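Local coordinates for protein LP15968p (Drosophila melanogaster, PDB 3MN8) that removes C-terminal arginine or lysine residues from peptides and proteins as a zinc-dependent metallocarboxypeptidase, processing growth factors, peptide hormones and neuropeptides, at residues T84-Y96 with R367-T379. Numbering follows the deposited sequence.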
ATOM      1  N   THR A  84     -19.319   2.536  -3.923  1.00 40.88           N
ATOM      2  CA  THR A  84     -18.865   1.257  -3.378  1.00 37.25           C
ATOM      3  C   THR A  84     -19.432   0.022  -4.097  1.00 30.19           C
ATOM      4  O   THR A  84     -18.908  -1.078  -3.960  1.00 36.56           O
ATOM      5  CB  THR A  84     -19.136   1.177  -1.874  1.00 33.05           C
ATOM      6  OG1 THR A  84     -17.965   0.701  -1.210  1.00 45.87           O
ATOM      7  CG2 THR A  84     -20.303   0.263  -1.586  1.00 29.28           C
ATOM      8  N   ARG A  85     -20.484   0.201  -4.883  1.00 26.17           N
ATOM      9  CA  ARG A  85     -21.046  -0.929  -5.612  1.00 37.24           C
ATOM     10  C   ARG A  85     -20.038  -1.583  -6.556  1.00 41.71           C
ATOM     11  O   ARG A  85     -19.848  -2.794  -6.534  1.00 52.26           O
ATOM     12  CB  ARG A  85     -22.286  -0.508  -6.394  1.00 58.30           C
ATOM     13  CG  ARG A  85     -23.452  -0.075  -5.521  1.00 76.79           C
ATOM     14  CD  ARG A  85     -24.771  -0.240  -6.262  1.00 96.19           C
ATOM     15  NE  ARG A  85     -25.266  -1.618  -6.231  1.00106.16           N
ATOM     16  CZ  ARG A  85     -25.071  -2.520  -7.191  1.00101.77           C
ATOM     17  NH1 ARG A  85     -25.573  -3.743  -7.059  1.00 96.76           N
ATOM     18  NH2 ARG A  85     -24.375  -2.204  -8.280  1.00 97.32           N
ATOM     19  N   SER A  86     -19.394  -0.778  -7.393  1.00 55.27           N
ATOM     20  CA  SER A  86     -18.398  -1.292  -8.333  1.00 50.29           C
ATOM     21  C   SER A  86     -17.083  -0.531  -8.214  1.00 56.68           C
ATOM     22  O   SER A  86     -16.777   0.066  -7.180  1.00 73.84           O
ATOM     23  CB  SER A  86     -18.919  -1.208  -9.772  1.00 44.94           C
ATOM     24  OG  SER A  86     -20.103  -1.982  -9.962  1.00 49.21           O
ATOM     25  N   ARG A  87     -16.296  -0.581  -9.276  1.00 51.84           N
ATOM     26  CA  ARG A  87     -15.115   0.257  -9.401  1.00 42.48           C
ATOM     27  C   ARG A  87     -15.197   0.880 -10.782  1.00 40.58           C
ATOM     28  O   ARG A  87     -15.252   0.168 -11.779  1.00 30.21           O
ATOM     29  CB  ARG A  87     -13.834  -0.577  -9.276  1.00 19.30           C
ATOM     30  CG  ARG A  87     -12.666   0.149  -8.613  1.00 22.94           C
ATOM     31  CD  ARG A  87     -11.361  -0.595  -8.787  1.00 23.33           C
ATOM     32  NE  ARG A  87     -10.782  -0.330 -10.099  1.00 39.38           N
ATOM     33  CZ  ARG A  87     -10.832  -1.165 -11.126  1.00 39.76           C
ATOM     34  NH1 ARG A  87     -11.430  -2.341 -11.012  1.00 51.10           N
ATOM     35  NH2 ARG A  87     -10.277  -0.820 -12.268  1.00 47.39           N
ATOM     36  N   ASN A  88     -15.238   2.204 -10.852  1.00 44.90           N
ATOM     37  CA  ASN A  88     -15.303   2.858 -12.154  1.00 32.73           C
ATOM     38  C   ASN A  88     -14.097   2.492 -13.006  1.00 39.66           C
ATOM     39  O   ASN A  88     -12.959   2.457 -12.526  1.00 43.53           O
ATOM     40  CB  ASN A  88     -15.402   4.370 -11.996  1.00 45.32           C
ATOM     41  CG  ASN A  88     -16.637   4.785 -11.226  1.00 63.07           C
ATOM     42  OD1 ASN A  88     -16.546   5.453 -10.190  1.00 73.40           O
ATOM     43  ND2 ASN A  88     -17.804   4.379 -11.720  1.00 68.14           N
ATOM     44  N   LEU A  89     -14.348   2.208 -14.274  1.00 30.96           N
ATOM     45  CA  LEU A  89     -13.280   1.841 -15.174  1.00 29.09           C
ATOM     46  C   LEU A  89     -12.105   2.798 -14.980  1.00 35.08           C
ATOM     47  O   LEU A  89     -12.284   4.010 -14.918  1.00 37.92           O
ATOM     48  CB  LEU A  89     -13.772   1.887 -16.618  1.00 27.72           C
ATOM     49  CG  LEU A  89     -12.907   1.126 -17.622  1.00 25.28           C
ATOM     50  CD1 LEU A  89     -13.119  -0.362 -17.427  1.00 13.61           C
ATOM     51  CD2 LEU A  89     -13.246   1.525 -19.039  1.00 37.16           C
ATOM     52  N   LEU A  90     -10.911   2.235 -14.864  1.00 32.38           N
ATOM     53  CA  LEU A  90      -9.681   3.011 -14.800  1.00 37.57           C
ATOM     54  C   LEU A  90      -9.506   3.805 -13.510  1.00 37.16           C
ATOM     55  O   LEU A  90      -8.592   4.619 -13.408  1.00 32.35           O
ATOM     56  CB  LEU A  90      -9.532   3.914 -16.026  1.00 34.00           C
ATOM     57  CG  LEU A  90      -9.228   3.133 -17.308  1.00 36.50           C
ATOM     58  CD1 LEU A  90      -9.138   4.027 -18.539  1.00 14.77           C
ATOM     59  CD2 LEU A  90      -7.945   2.346 -17.115  1.00 30.07           C
ATOM     60  N   THR A  91     -10.372   3.568 -12.531  1.00 27.18           N
ATOM     61  CA  THR A  91     -10.090   4.034 -11.182  1.00 37.50           C
ATOM     62  C   THR A  91      -9.138   3.060 -10.512  1.00 38.00           C
ATOM     63  O   THR A  91      -9.415   1.856 -10.482  1.00 23.73           O
ATOM     64  CB  THR A  91     -11.345   4.155 -10.299  1.00 27.42           C
ATOM     65  OG1 THR A  91     -12.200   5.188 -10.812  1.00 22.27           O
ATOM     66  CG2 THR A  91     -10.937   4.512  -8.882  1.00 11.37           C
ATOM     67  N   PRO A  92      -8.011   3.586  -9.983  1.00 33.78           N
ATOM     68  CA  PRO A  92      -6.958   2.818  -9.307  1.00 30.20           C
ATOM     69  C   PRO A  92      -7.395   2.287  -7.950  1.00 39.74           C
ATOM     70  O   PRO A  92      -7.774   3.072  -7.074  1.00 35.53           O
ATOM     71  CB  PRO A  92      -5.839   3.846  -9.101  1.00 25.31           C
ATOM     72  CG  PRO A  92      -6.204   5.028  -9.955  1.00 26.66           C
ATOM     73  CD  PRO A  92      -7.681   5.019 -10.071  1.00 21.14           C
ATOM     74  N   PRO A  93      -7.340   0.962  -7.770  1.00 39.14           N
ATOM     75  CA  PRO A  93      -7.499   0.413  -6.423  1.00 37.27           C
ATOM     76  C   PRO A  93      -6.172   0.555  -5.690  1.00 40.09           C
ATOM     77  O   PRO A  93      -5.094   0.376  -6.266  1.00 30.83           O
ATOM     78  CB  PRO A  93      -7.840  -1.071  -6.659  1.00 10.89           C
ATOM     79  CG  PRO A  93      -7.551  -1.338  -8.100  1.00 19.51           C
ATOM     80  CD  PRO A  93      -7.023  -0.076  -8.756  1.00 20.18           C
ATOM     81  N   VAL A  94      -6.250   0.899  -4.415  1.00 28.64           N
ATOM     82  CA  VAL A  94      -5.062   1.116  -3.625  1.00 19.59           C
ATOM     83  C   VAL A  94      -5.356   0.580  -2.236  1.00 31.05           C
ATOM     84  O   VAL A  94      -6.528   0.446  -1.868  1.00 37.75           O
ATOM     85  CB  VAL A  94      -4.735   2.616  -3.543  1.00 29.01           C
ATOM     86  CG1 VAL A  94      -3.450   2.839  -2.771  1.00 58.51           C
ATOM     87  CG2 VAL A  94      -4.646   3.222  -4.941  1.00 30.28           C
ATOM     88  N   LYS A  95      -4.309   0.261  -1.472  1.00 26.53           N
ATOM     89  CA  LYS A  95      -4.476  -0.211  -0.092  1.00 30.73           C
ATOM     90  C   LYS A  95      -3.431   0.333   0.886  1.00 33.95           C
ATOM     91  O   LYS A  95      -2.281   0.600   0.523  1.00 26.59           O
ATOM     92  CB  LYS A  95      -4.501  -1.740  -0.032  1.00 22.00           C
ATOM     93  CG  LYS A  95      -3.210  -2.419  -0.450  1.00 23.97           C
ATOM     94  CD  LYS A  95      -3.499  -3.491  -1.498  1.00 25.96           C
ATOM     95  CE  LYS A  95      -2.498  -4.638  -1.407  1.00 27.43           C
ATOM     96  NZ  LYS A  95      -1.073  -4.210  -1.438  1.00 39.95           N
ATOM     97  N   TYR A  96      -3.857   0.508   2.129  1.00 34.32           N
ATOM     98  CA  TYR A  96      -2.948   0.788   3.237  1.00 38.44           C
ATOM     99  C   TYR A  96      -3.081  -0.319   4.283  1.00 36.84           C
ATOM    100  O   TYR A  96      -4.187  -0.603   4.759  1.00 26.24           O
ATOM    101  CB  TYR A  96      -3.275   2.135   3.881  1.00 31.09           C
ATOM    102  CG  TYR A  96      -2.612   3.315   3.215  1.00 33.15           C
ATOM    103  CD1 TYR A  96      -1.483   3.145   2.423  1.00 23.91           C
ATOM    104  CD2 TYR A  96      -3.106   4.607   3.388  1.00 34.50           C
ATOM    105  CE1 TYR A  96      -0.862   4.222   1.829  1.00 21.82           C
ATOM    106  CE2 TYR A  96      -2.493   5.695   2.790  1.00 36.00           C
ATOM    107  CZ  TYR A  96      -1.369   5.493   2.005  1.00 38.67           C
ATOM    108  OH  TYR A  96      -0.736   6.548   1.384  1.00 42.20           O
ATOM    109  N   ARG A 367       0.007  -6.485 -15.907  1.00 29.15           N
ATOM    110  CA  ARG A 367      -0.953  -7.461 -16.404  1.00 31.61           C
ATOM    111  C   ARG A 367      -2.350  -6.846 -16.357  1.00 31.08           C
ATOM    112  O   ARG A 367      -2.804  -6.415 -15.298  1.00 51.63           O
ATOM    113  CB  ARG A 367      -0.862  -8.731 -15.550  1.00 42.60           C
ATOM    114  CG  ARG A 367      -1.827  -9.817 -15.908  1.00 54.56           C
ATOM    115  CD  ARG A 367      -2.970  -9.811 -14.918  1.00 68.77           C
ATOM    116  NE  ARG A 367      -3.303 -11.166 -14.526  1.00 83.46           N
ATOM    117  CZ  ARG A 367      -3.161 -11.703 -13.317  1.00 91.58           C
ATOM    118  NH1 ARG A 367      -2.706 -11.007 -12.281  1.00 98.13           N
ATOM    119  NH2 ARG A 367      -3.510 -12.971 -13.153  1.00 90.23           N
ATOM    120  N   THR A 368      -3.028  -6.761 -17.499  1.00 18.91           N
ATOM    121  CA  THR A 368      -4.335  -6.104 -17.506  1.00 26.08           C
ATOM    122  C   THR A 368      -5.366  -6.848 -16.672  1.00 31.20           C
ATOM    123  O   THR A 368      -5.286  -8.074 -16.486  1.00 30.41           O
ATOM    124  CB  THR A 368      -4.915  -5.906 -18.915  1.00 22.12           C
ATOM    125  OG1 THR A 368      -5.215  -7.178 -19.495  1.00 21.63           O
ATOM    126  CG2 THR A 368      -3.938  -5.131 -19.802  1.00 18.73           C
ATOM    127  N   SER A 369      -6.337  -6.086 -16.174  1.00 25.89           N
ATOM    128  CA  SER A 369      -7.443  -6.615 -15.394  1.00 16.48           C
ATOM    129  C   SER A 369      -8.438  -7.349 -16.300  1.00 34.89           C
ATOM    130  O   SER A 369      -8.279  -7.389 -17.524  1.00 45.06           O
ATOM    131  CB  SER A 369      -8.154  -5.468 -14.680  1.00 13.61           C
ATOM    132  OG  SER A 369      -8.970  -4.748 -15.593  1.00 19.15           O
ATOM    133  N   LYS A 370      -9.469  -7.934 -15.697  1.00 31.13           N
ATOM    134  CA  LYS A 370     -10.513  -8.607 -16.462  1.00 32.83           C
ATOM    135  C   LYS A 370     -11.148  -7.675 -17.480  1.00 23.97           C
ATOM    136  O   LYS A 370     -11.648  -8.124 -18.502  1.00 44.79           O
ATOM    137  CB  LYS A 370     -11.579  -9.195 -15.525  1.00 27.11           C
ATOM    138  CG  LYS A 370     -11.064 -10.374 -14.700  1.00 28.95           C
ATOM    139  CD  LYS A 370     -11.923 -10.675 -13.473  1.00 28.29           C
ATOM    140  CE  LYS A 370     -11.278 -11.796 -12.642  1.00 28.03           C
ATOM    141  NZ  LYS A 370     -12.193 -12.379 -11.618  1.00 39.40           N
ATOM    142  N   ARG A 371     -11.108  -6.378 -17.201  1.00 16.86           N
ATOM    143  CA  ARG A 371     -11.658  -5.383 -18.108  1.00 27.59           C
ATOM    144  C   ARG A 371     -10.552  -4.776 -18.971  1.00 24.39           C
ATOM    145  O   ARG A 371     -10.740  -3.767 -19.629  1.00 35.76           O
ATOM    146  CB  ARG A 371     -12.453  -4.310 -17.330  1.00 32.53           C
ATOM    147  CG  ARG A 371     -13.352  -4.913 -16.224  1.00 30.07           C
ATOM    148  CD  ARG A 371     -14.612  -4.122 -15.889  1.00 35.75           C
ATOM    149  NE  ARG A 371     -14.348  -2.845 -15.254  1.00 44.20           N
ATOM    150  CZ  ARG A 371     -14.604  -2.509 -13.996  1.00 59.30           C
ATOM    151  NH1 ARG A 371     -14.276  -1.294 -13.614  1.00 59.79           N
ATOM    152  NH2 ARG A 371     -15.160  -3.343 -13.122  1.00 73.38           N
ATOM    153  N   GLY A 372      -9.394  -5.412 -18.971  1.00 27.75           N
ATOM    154  CA  GLY A 372      -8.305  -5.003 -19.837  1.00 37.24           C
ATOM    155  C   GLY A 372      -7.671  -3.692 -19.430  1.00 25.58           C
ATOM    156  O   GLY A 372      -7.032  -3.019 -20.229  1.00 21.85           O
ATOM    157  N   GLU A 373      -7.845  -3.331 -18.172  1.00 22.17           N
ATOM    158  CA  GLU A 373      -7.269  -2.103 -17.664  1.00 35.34           C
ATOM    159  C   GLU A 373      -5.849  -2.312 -17.171  1.00 39.17           C
ATOM    160  O   GLU A 373      -5.493  -3.396 -16.703  1.00 40.14           O
ATOM    161  CB  GLU A 373      -8.100  -1.549 -16.506  1.00 33.04           C
ATOM    162  CG  GLU A 373      -9.524  -2.023 -16.442  1.00 40.59           C
ATOM    163  CD  GLU A 373     -10.192  -1.609 -15.140  1.00 39.58           C
ATOM    164  OE1 GLU A 373     -10.383  -0.387 -14.949  1.00 24.43           O
ATOM    165  OE2 GLU A 373     -10.514  -2.501 -14.310  1.00 35.27           O
ATOM    166  N   TYR A 374      -5.046  -1.256 -17.265  1.00 30.15           N
ATOM    167  CA  TYR A 374      -3.718  -1.248 -16.672  1.00 32.91           C
ATOM    168  C   TYR A 374      -3.396   0.177 -16.238  1.00 42.14           C
ATOM    169  O   TYR A 374      -3.874   1.152 -16.829  1.00 31.36           O
ATOM    170  CB  TYR A 374      -2.665  -1.727 -17.666  1.00 27.00           C
ATOM    171  CG  TYR A 374      -2.302  -0.665 -18.675  1.00 33.31           C
ATOM    172  CD1 TYR A 374      -2.978  -0.568 -19.894  1.00 21.73           C
ATOM    173  CD2 TYR A 374      -1.300   0.265 -18.397  1.00 32.27           C
ATOM    174  CE1 TYR A 374      -2.658   0.435 -20.811  1.00 33.36           C
ATOM    175  CE2 TYR A 374      -0.976   1.262 -19.303  1.00 32.64           C
ATOM    176  CZ  TYR A 374      -1.656   1.340 -20.505  1.00 31.31           C
ATOM    177  OH  TYR A 374      -1.324   2.326 -21.397  1.00 33.58           O
ATOM    178  N   TRP A 375      -2.599   0.287 -15.185  1.00 33.20           N
ATOM    179  CA  TRP A 375      -2.076   1.558 -14.744  1.00 17.18           C
ATOM    180  C   TRP A 375      -0.585   1.352 -14.624  1.00 32.88           C
ATOM    181  O   TRP A 375      -0.146   0.436 -13.924  1.00 37.48           O
ATOM    182  CB  TRP A 375      -2.618   1.927 -13.364  1.00 21.54           C
ATOM    183  CG  TRP A 375      -4.097   1.912 -13.257  1.00 23.82           C
ATOM    184  CD1 TRP A 375      -4.936   2.998 -13.216  1.00 22.84           C
ATOM    185  CD2 TRP A 375      -4.931   0.754 -13.149  1.00 27.76           C
ATOM    186  NE1 TRP A 375      -6.243   2.578 -13.107  1.00 19.69           N
ATOM    187  CE2 TRP A 375      -6.266   1.207 -13.068  1.00 29.42           C
ATOM    188  CE3 TRP A 375      -4.680  -0.626 -13.122  1.00 17.01           C
ATOM    189  CZ2 TRP A 375      -7.337   0.333 -12.970  1.00 22.42           C
ATOM    190  CZ3 TRP A 375      -5.745  -1.490 -13.034  1.00 16.69           C
ATOM    191  CH2 TRP A 375      -7.056  -1.011 -12.955  1.00 18.42           C
ATOM    192  N   ARG A 376       0.202   2.184 -15.296  1.00 27.93           N
ATOM    193  CA  ARG A 376       1.646   2.059 -15.197  1.00 21.18           C
ATOM    194  C   ARG A 376       2.221   3.323 -14.594  1.00 33.96           C
ATOM    195  O   ARG A 376       2.296   4.383 -15.235  1.00 23.31           O
ATOM    196  CB  ARG A 376       2.273   1.754 -16.556  1.00 25.89           C
ATOM    197  CG  ARG A 376       3.796   1.672 -16.549  1.00 35.50           C
ATOM    198  CD  ARG A 376       4.308   0.515 -15.716  1.00 33.46           C
ATOM    199  NE  ARG A 376       5.771   0.473 -15.683  1.00 41.17           N
ATOM    200  CZ  ARG A 376       6.494  -0.366 -14.945  1.00 46.42           C
ATOM    201  NH1 ARG A 376       5.907  -1.249 -14.152  1.00 68.32           N
ATOM    202  NH2 ARG A 376       7.814  -0.324 -14.997  1.00 53.41           N
ATOM    203  N   LEU A 377       2.608   3.207 -13.334  1.00 30.83           N
ATOM    204  CA  LEU A 377       3.152   4.344 -12.623  1.00 29.47           C
ATOM    205  C   LEU A 377       4.459   4.725 -13.274  1.00 25.08           C
ATOM    206  O   LEU A 377       5.304   3.872 -13.527  1.00 39.22           O
ATOM    207  CB  LEU A 377       3.383   3.984 -11.159  1.00 22.50           C
ATOM    208  CG  LEU A 377       2.155   3.505 -10.396  1.00 29.04           C
ATOM    209  CD1 LEU A 377       2.481   3.427  -8.917  1.00 28.52           C
ATOM    210  CD2 LEU A 377       0.964   4.417 -10.651  1.00 26.58           C
ATOM    211  N   LEU A 378       4.645   6.009 -13.530  1.00 36.31           N
ATOM    212  CA  LEU A 378       5.871   6.449 -14.172  1.00 32.64           C
ATOM    213  C   LEU A 378       6.411   7.755 -13.598  1.00 18.09           C
ATOM    214  O   LEU A 378       5.676   8.645 -13.203  1.00 31.29           O
ATOM    215  CB  LEU A 378       5.679   6.554 -15.696  1.00 27.21           C
ATOM    216  CG  LEU A 378       5.528   5.262 -16.522  1.00 22.92           C
ATOM    217  CD1 LEU A 378       5.107   5.558 -17.944  1.00 25.44           C
ATOM    218  CD2 LEU A 378       6.814   4.450 -16.536  1.00 23.68           C
ATOM    219  N   THR A 379       7.724   7.829 -13.536  1.00 36.01           N
ATOM    220  CA  THR A 379       8.426   9.061 -13.293  1.00 40.00           C
ATOM    221  C   THR A 379       8.221   9.928 -14.521  1.00 44.47           C
ATOM    222  O   THR A 379       7.993   9.399 -15.609  1.00 36.28           O
ATOM    223  CB  THR A 379       9.912   8.740 -13.136  1.00 50.51           C
ATOM    224  OG1 THR A 379      10.103   8.092 -11.872  1.00 59.55           O
ATOM    225  CG2 THR A 379      10.782   9.999 -13.210  1.00 66.23           C
TER
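The catalytic and transthyretin-like domains of the first carboxypeptidase unit (the active 1B form) meet here, where Arg87, Leu89, Leu90 and Pro92 touch Arg371, Glu373 and Trp375. A type II turn from Asn88 to Thr91, leading into strand 93-97, faces strand 373-376 and the type I turn before it. Glu373 is the centre of the polar network. Arg87 NH2 comes in on the syn side of OE2, equally close to OE1 (2.7 Å to each). Its N-H is directed at OE2 (175°) in a salt bridge whose planes are only roughly coplanar. OE2 uses its anti lone pair for Ser369 OG. OE1 is met nearly along its C-O axis by Leu90 N (2.7 Å). Both carboxylate oxygens are therefore held, which should fix the group's rotation. A bend at chi3 (81°) turns the Arg87 guanidinium so that NE, in its plane, donates to Thr91 O at 2.6 Å. Arg371 NH1 bonds to Arg87 O and lies over one face of the Arg87 guanidinium, 4.0 Å from its NH1, the planes 6° apart. Glu373 probably offsets these like charges, though its link to Arg371 is long. A glutamine in place of Glu373 would probably leave Arg87 without its charged mate. Leu89 CD1 sits at the edge of the Arg371 guanidinium, 3.5 Å from NE. Trp375 NE1 donates in the ring plane to Leu90 O (3.1 Å), from above the carbonyl plane. Pro92 CA makes an off-centre CH-pi contact with the five-membered ring, and Pro93 CD lies over the same face. Arg87 NH2 comes to the ring edge near CZ2. Strand 373-376 is an outer strand of its three-stranded sheet, and Lys340 of adjacent strand 339-344 also bonds to Leu90 O. Strand 93-97 runs inside the eight-stranded catalytic sheet, between strands 136-140 and 212-217.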